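Local coordinates for protein cycloalternan-forming enzyme (Listeria monocytogenes serovar 1/2a, PDB 5F7U) that is a multidomain member of glycosyl hydrolase family 31, with a TIM barrel flanked by beta-rich domains and glycans bound at several separate sites, at residues D745-P750 and V761-G766; V769-G774 and L792-K797. The protein carries 1 engineered substitution. One frame throughout, in Å; residues are numbered along the deposited sequence.

Interaction 1. Residues D745-P750 and V761-G766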
loop_
_atom_site.group_PDB
_atom_site.type_symbol
_atom_site.label_atom_id
_atom_site.label_comp_id
_atom_site.label_asym_id
_atom_site.label_seq_id
_atom_site.Cartn_x
_atom_site.Cartn_y
_atom_site.Cartn_z
ATOM N N ASP A 745 15.953 1.673 3.272
ATOM C CA ASP A 745 17.091 0.883 3.759
ATOM C C ASP A 745 16.816 -0.421 4.477
ATOM O O ASP A 745 17.753 -1.206 4.654
ATOM C CB ASP A 745 17.935 1.729 4.693
ATOM C CG ASP A 745 18.403 2.981 4.040
ATOM O OD1 ASP A 745 19.072 2.877 3.001
ATOM O OD2 ASP A 745 18.076 4.065 4.573
ATOM N N LEU A 746 15.575 -0.647 4.910
ATOM C CA LEU A 746 15.300 -1.786 5.793
ATOM C C LEU A 746 14.566 -2.848 5.035
ATOM O O LEU A 746 13.582 -2.554 4.354
ATOM C CB LEU A 746 14.493 -1.385 7.029
ATOM C CG LEU A 746 15.144 -0.385 8.000
ATOM C CD1 LEU A 746 14.153 -0.043 9.119
ATOM C CD2 LEU A 746 16.466 -0.927 8.546
ATOM N N LEU A 747 15.093 -4.070 5.122
ATOM C CA LEU A 747 14.397 -5.228 4.580
ATOM C C LEU A 747 13.719 -5.929 5.751
ATOM O O LEU A 747 14.390 -6.372 6.716
ATOM C CB LEU A 747 15.367 -6.148 3.828
ATOM C CG LEU A 747 14.792 -7.302 2.968
ATOM C CD1 LEU A 747 15.904 -7.841 2.077
ATOM C CD2 LEU A 747 14.182 -8.446 3.784
ATOM N N VAL A 748 12.387 -6.026 5.687
ATOM C CA VAL A 748 11.617 -6.608 6.797
ATOM C C VAL A 748 11.008 -7.928 6.335
ATOM O O VAL A 748 10.384 -7.979 5.283
ATOM C CB VAL A 748 10.463 -5.662 7.250
ATOM C CG1 VAL A 748 9.640 -6.286 8.371
ATOM C CG2 VAL A 748 11.014 -4.313 7.682
ATOM N N ALA A 749 11.118 -8.972 7.165
ATOM C CA ALA A 749 10.599 -10.281 6.805
ATOM C C ALA A 749 9.671 -10.850 7.880
ATOM O O ALA A 749 10.098 -11.633 8.717
ATOM C CB ALA A 749 11.764 -11.224 6.487
ATOM N N PRO A 750 8.377 -10.446 7.865
ATOM C CA PRO A 750 7.525 -10.933 8.949
ATOM C C PRO A 750 7.217 -12.420 8.792
ATOM O O PRO A 750 7.329 -12.965 7.689
ATOM C CB PRO A 750 6.261 -10.091 8.807
ATOM C CG PRO A 750 6.184 -9.779 7.366
ATOM C CD PRO A 750 7.629 -9.586 6.924
ATOM N N VAL A 761 14.454 -15.751 4.084
ATOM C CA VAL A 761 14.530 -14.341 3.690
ATOM C C VAL A 761 15.348 -14.253 2.418
ATOM O O VAL A 761 16.522 -14.656 2.417
ATOM C CB VAL A 761 15.196 -13.446 4.762
ATOM C CG1 VAL A 761 15.107 -11.971 4.339
ATOM C CG2 VAL A 761 14.546 -13.634 6.133
ATOM N N TYR A 762 14.760 -13.739 1.343
ATOM C CA TYR A 762 15.565 -13.562 0.140
ATOM C C TYR A 762 16.343 -12.246 0.265
ATOM O O TYR A 762 15.729 -11.179 0.485
ATOM C CB TYR A 762 14.735 -13.577 -1.177
ATOM C CG TYR A 762 15.676 -13.244 -2.324
ATOM C CD1 TYR A 762 16.680 -14.153 -2.710
ATOM C CD2 TYR A 762 15.658 -11.977 -2.929
ATOM C CE1 TYR A 762 17.588 -13.837 -3.703
ATOM C CE2 TYR A 762 16.567 -11.645 -3.930
ATOM C CZ TYR A 762 17.541 -12.572 -4.299
ATOM O OH TYR A 762 18.460 -12.269 -5.279
ATOM N N LEU A 763 17.677 -12.325 0.145
ATOM C CA LEU A 763 18.509 -11.133 0.189
ATOM C C LEU A 763 19.013 -10.794 -1.199
ATOM O O LEU A 763 19.772 -11.574 -1.774
ATOM C CB LEU A 763 19.694 -11.322 1.145
ATOM C CG LEU A 763 19.332 -11.632 2.599
ATOM C CD1 LEU A 763 20.623 -11.899 3.364
ATOM C CD2 LEU A 763 18.516 -10.515 3.251
ATOM N N PRO A 764 18.604 -9.631 -1.736
ATOM C CA PRO A 764 19.169 -9.182 -3.011
ATOM C C PRO A 764 20.663 -8.909 -2.904
ATOM O O PRO A 764 21.213 -8.839 -1.805
ATOM C CB PRO A 764 18.436 -7.867 -3.284
ATOM C CG PRO A 764 17.186 -7.959 -2.479
ATOM C CD PRO A 764 17.622 -8.663 -1.216
ATOM N N GLU A 765 21.316 -8.770 -4.058
ATOM C CA GLU A 765 22.769 -8.612 -4.084
ATOM C C GLU A 765 23.167 -7.382 -3.253
ATOM O O GLU A 765 22.436 -6.414 -3.202
ATOM C CB GLU A 765 23.288 -8.565 -5.528
ATOM C CG GLU A 765 24.279 -9.698 -5.777
ATOM C CD GLU A 765 24.352 -10.179 -7.214
ATOM O OE1 GLU A 765 24.986 -9.486 -8.045
ATOM O OE2 GLU A 765 23.809 -11.280 -7.504
ATOM N N GLY A 766 24.301 -7.464 -2.563
ATOM C CA GLY A 766 24.779 -6.398 -1.661
ATOM C C GLY A 766 24.835 -6.942 -0.249
ATOM O O GLY A 766 24.462 -8.068 -0.030
#
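Two layers of a beta-sandwich meet here, in the domain that follows the TIM barrel, the glycosyl hydrolase family 31 C-terminal domain. Strand 746-748 belongs to the six-stranded antiparallel sheet, whereas strand 758-763 pairs with 781-786 in the opposing layer. The strand segments run roughly antiparallel, at 152°, and approach to 9.1 Å. No hydrogen bond crosses between them, so the contact rests on van der Waals packing, mostly between side chains.

Its tight part is built on Leu-747, whose CG stands anti to the backbone N (chi1 -169°) and carries a forked tip across the gap. Branch CD1 meets apolar and polar neighbours at once: it lies 3.8 Å from Pro-764 CD, meeting that ring tip to tip, and 3.9 Å from Leu-763 CD2, with the carbonyl O of Tyr-762 also against it. That oxygen accepts a hydrogen bond from Gln-739 NE2, and the hydroxyl of Tyr-762 is bonded to Asp-730, so both polar groups are satisfied within the buried layer. The other branch, Leu-747 CD2, slides past Val-761 and rests 3.7 Å from its CG1.

Beyond Pro-764 the contact loosens: the chain leaves the interface, and Glu-765 and Gly-766 are exposed to solvent. At the other end of the contact, Val-761 turns both methyls toward the small Ala-749, whose CB lies 3.7 Å from Val-761 CG2 and 4.0 Å from Val-761 CG1.

Interaction 2. Residues V769-G774 and L792-K797; sequences VDIWNG and LPVFAK. With GLC (alpha-D-glucopyranose), chain B.
The indole of Trp-772 has Ile-771 CG1 over one face, 4.0 Å above the plane and displaced toward the rim, and the backbone N of Val-794 at its edge. Its NE1 gives a weak, bent hydrogen bond to Leu-792 O (2.8 Å, 128° at the hydrogen). The other flat group, Phe-795, meets the ring of His-777 with planes nearly perpendicular.

The backbones join in an antiparallel beta ladder. Val-769 and Ala-796 form a hydrogen-bonded pair, with Ala-796 N 2.8 Å from Val-769 O; Asp-770 and Phe-795 follow as a non-hydrogen-bonded pair, and Ile-771 N then bonds to Val-794 O. Ile-771 CD1 crosses obliquely onto Val-794 CG1 at 3.6 Å.

The strand ends in an Asx turn: Asp-770 OD1 accepts Trp-772 N on its anti lone pair. With CG anti to the backbone N (chi1 -176°), OD2 takes the glucose O6 hydroxyl at 2.6 Å and also bonds to Tyr-785 OH, while Asn-773 ND2 donates to glucose O5 at 3.0 Å. One carboxylate thus shapes the turn and grips the sugar.

Leu-746 of strand 746-748 backs Ile-771 and Ala-796, and helix 687-700 reaches Trp-772 through Thr-697 and Leu-792 through Tyr-694.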
loop_
_atom_site.group_PDB
_atom_site.type_symbol
_atom_site.label_atom_id
_atom_site.label_comp_id
_atom_site.label_asym_id
_atom_site.label_seq_id
_atom_site.Cartn_x
_atom_site.Cartn_y
_atom_site.Cartn_z
ATOM N N VAL A 769 22.687 -6.191 7.022
ATOM C CA VAL A 769 23.115 -6.369 8.402
ATOM C C VAL A 769 21.878 -6.403 9.285
ATOM O O VAL A 769 21.027 -5.526 9.198
ATOM C CB VAL A 769 24.097 -5.246 8.847
ATOM C CG1 VAL A 769 24.456 -5.416 10.315
ATOM C CG2 VAL A 769 25.354 -5.259 7.983
ATOM N N ASP A 770 21.793 -7.435 10.121
ATOM C CA ASP A 770 20.703 -7.609 11.087
ATOM C C ASP A 770 20.703 -6.414 12.037
ATOM O O ASP A 770 21.690 -6.172 12.730
ATOM C CB ASP A 770 20.982 -8.927 11.829
ATOM C CG ASP A 770 19.899 -9.316 12.811
ATOM O OD1 ASP A 770 19.338 -8.437 13.494
ATOM O OD2 ASP A 770 19.662 -10.539 12.918
ATOM N N ILE A 771 19.617 -5.646 12.065
ATOM C CA ILE A 771 19.611 -4.405 12.869
ATOM C C ILE A 771 19.586 -4.626 14.383
ATOM O O ILE A 771 19.860 -3.697 15.147
ATOM C CB ILE A 771 18.502 -3.402 12.448
ATOM C CG1 ILE A 771 17.101 -3.921 12.816
ATOM C CG2 ILE A 771 18.616 -3.116 10.943
ATOM C CD1 ILE A 771 16.004 -2.867 12.752
ATOM N N TRP A 772 19.246 -5.842 14.808
ATOM C CA TRP A 772 19.060 -6.146 16.222
ATOM C C TRP A 772 20.364 -6.549 16.892
ATOM O O TRP A 772 20.516 -6.362 18.094
ATOM C CB TRP A 772 18.075 -7.305 16.382
ATOM C CG TRP A 772 16.770 -7.077 15.698
ATOM C CD1 TRP A 772 16.328 -7.668 14.536
ATOM C CD2 TRP A 772 15.709 -6.225 16.146
ATOM N NE1 TRP A 772 15.058 -7.215 14.224
ATOM C CE2 TRP A 772 14.652 -6.335 15.195
ATOM C CE3 TRP A 772 15.546 -5.380 17.252
ATOM C CZ2 TRP A 772 13.446 -5.630 15.325
ATOM C CZ3 TRP A 772 14.327 -4.670 17.391
ATOM C CH2 TRP A 772 13.300 -4.803 16.424
ATOM N N ASN A 773 21.286 -7.123 16.112
ATOM C CA ASN A 773 22.454 -7.810 16.681
ATOM C C ASN A 773 23.783 -7.687 15.902
ATOM O O ASN A 773 24.824 -8.166 16.375
ATOM C CB ASN A 773 22.116 -9.301 16.960
ATOM C CG ASN A 773 21.729 -10.079 15.694
ATOM O OD1 ASN A 773 22.299 -9.893 14.614
ATOM N ND2 ASN A 773 20.720 -10.956 15.826
ATOM N N GLY A 774 23.757 -7.070 14.717
ATOM C CA GLY A 774 24.978 -6.919 13.924
ATOM C C GLY A 774 25.418 -8.132 13.121
ATOM O O GLY A 774 26.556 -8.160 12.621
ATOM N N LEU A 792 11.640 -10.721 14.931
ATOM C CA LEU A 792 11.328 -10.289 13.561
ATOM C C LEU A 792 12.633 -10.037 12.806
ATOM O O LEU A 792 13.370 -9.141 13.192
ATOM C CB LEU A 792 10.516 -8.973 13.613
ATOM C CG LEU A 792 10.146 -8.291 12.289
ATOM C CD1 LEU A 792 9.041 -9.061 11.586
ATOM C CD2 LEU A 792 9.664 -6.882 12.555
ATOM N N PRO A 793 12.905 -10.772 11.708
ATOM C CA PRO A 793 14.130 -10.478 10.925
ATOM C C PRO A 793 14.014 -9.113 10.245
ATOM O O PRO A 793 13.078 -8.892 9.482
ATOM C CB PRO A 793 14.157 -11.583 9.854
ATOM C CG PRO A 793 13.190 -12.627 10.338
ATOM C CD PRO A 793 12.152 -11.911 11.154
ATOM N N VAL A 794 14.931 -8.196 10.553
ATOM C CA VAL A 794 14.992 -6.884 9.877
ATOM C C VAL A 794 16.459 -6.580 9.594
ATOM O O VAL A 794 17.286 -6.703 10.495
ATOM C CB VAL A 794 14.379 -5.723 10.701
ATOM C CG1 VAL A 794 14.409 -4.430 9.885
ATOM C CG2 VAL A 794 12.918 -6.006 11.089
ATOM N N PHE A 795 16.761 -6.180 8.357
ATOM C CA PHE A 795 18.142 -5.955 7.918
ATOM C C PHE A 795 18.315 -4.593 7.268
ATOM O O PHE A 795 17.430 -4.127 6.535
ATOM C CB PHE A 795 18.567 -7.012 6.899
ATOM C CG PHE A 795 18.201 -8.418 7.289
ATOM C CD1 PHE A 795 16.912 -8.905 7.049
ATOM C CD2 PHE A 795 19.152 -9.264 7.898
ATOM C CE1 PHE A 795 16.564 -10.200 7.416
ATOM C CE2 PHE A 795 18.810 -10.570 8.242
ATOM C CZ PHE A 795 17.513 -11.037 8.002
ATOM N N ALA A 796 19.461 -3.967 7.525
ATOM C CA ALA A 796 19.793 -2.702 6.874
ATOM C C ALA A 796 20.702 -2.936 5.682
ATOM O O ALA A 796 21.663 -3.685 5.760
ATOM C CB ALA A 796 20.471 -1.751 7.852
ATOM N N LYS A 797 20.392 -2.226 4.605
ATOM C CA LYS A 797 21.143 -2.223 3.350
ATOM C C LYS A 797 22.492 -1.545 3.545
ATOM O O LYS A 797 22.619 -0.622 4.353
ATOM C CB LYS A 797 20.315 -1.428 2.350
ATOM C CG LYS A 797 20.794 -1.415 0.927
ATOM C CD LYS A 797 19.666 -0.887 0.041
ATOM C CE LYS A 797 19.438 0.608 0.145
ATOM N NZ LYS A 797 18.450 1.003 -0.917
HETATM C C1 GLC B . 19.634 -14.457 15.009
HETATM C C2 GLC B . 18.868 -15.416 14.094
HETATM C C3 GLC B . 19.852 -16.087 13.127
HETATM C C4 GLC B . 20.692 -15.035 12.384
HETATM C C5 GLC B . 21.426 -14.153 13.407
HETATM C C6 GLC B . 22.285 -13.039 12.815
HETATM O O2 GLC B . 18.209 -16.405 14.895
HETATM O O3 GLC B . 19.156 -16.954 12.223
HETATM O O4 GLC B . 21.634 -15.654 11.506
HETATM O O5 GLC B . 20.430 -13.538 14.239
HETATM O O6 GLC B . 21.473 -12.210 11.975
#

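Interactions 1 and 2 lie in the same family 31 C-terminal domain, their centres about 9 Å apart, and come in series along the chain: 745-750 and 761-766 are both passed before 769-774 begins. They differ in kind, the first joining two layers and the second joining neighbours within one sheet. Strands 746-748 and 794-797 are adjacent in that sheet, and Leu-747 N lies 2.7 Å from Phe-795 O, a probable hydrogen bond that couples the two contacts directly. The side chain of Phe-795 also touches Val-761 of the opposing layer. Strand 794-797 thus links the buried interior of the sandwich to strand 767-770, at whose C-terminal end and following turn the glycan-binding Asp-770 and Asn-773 lie.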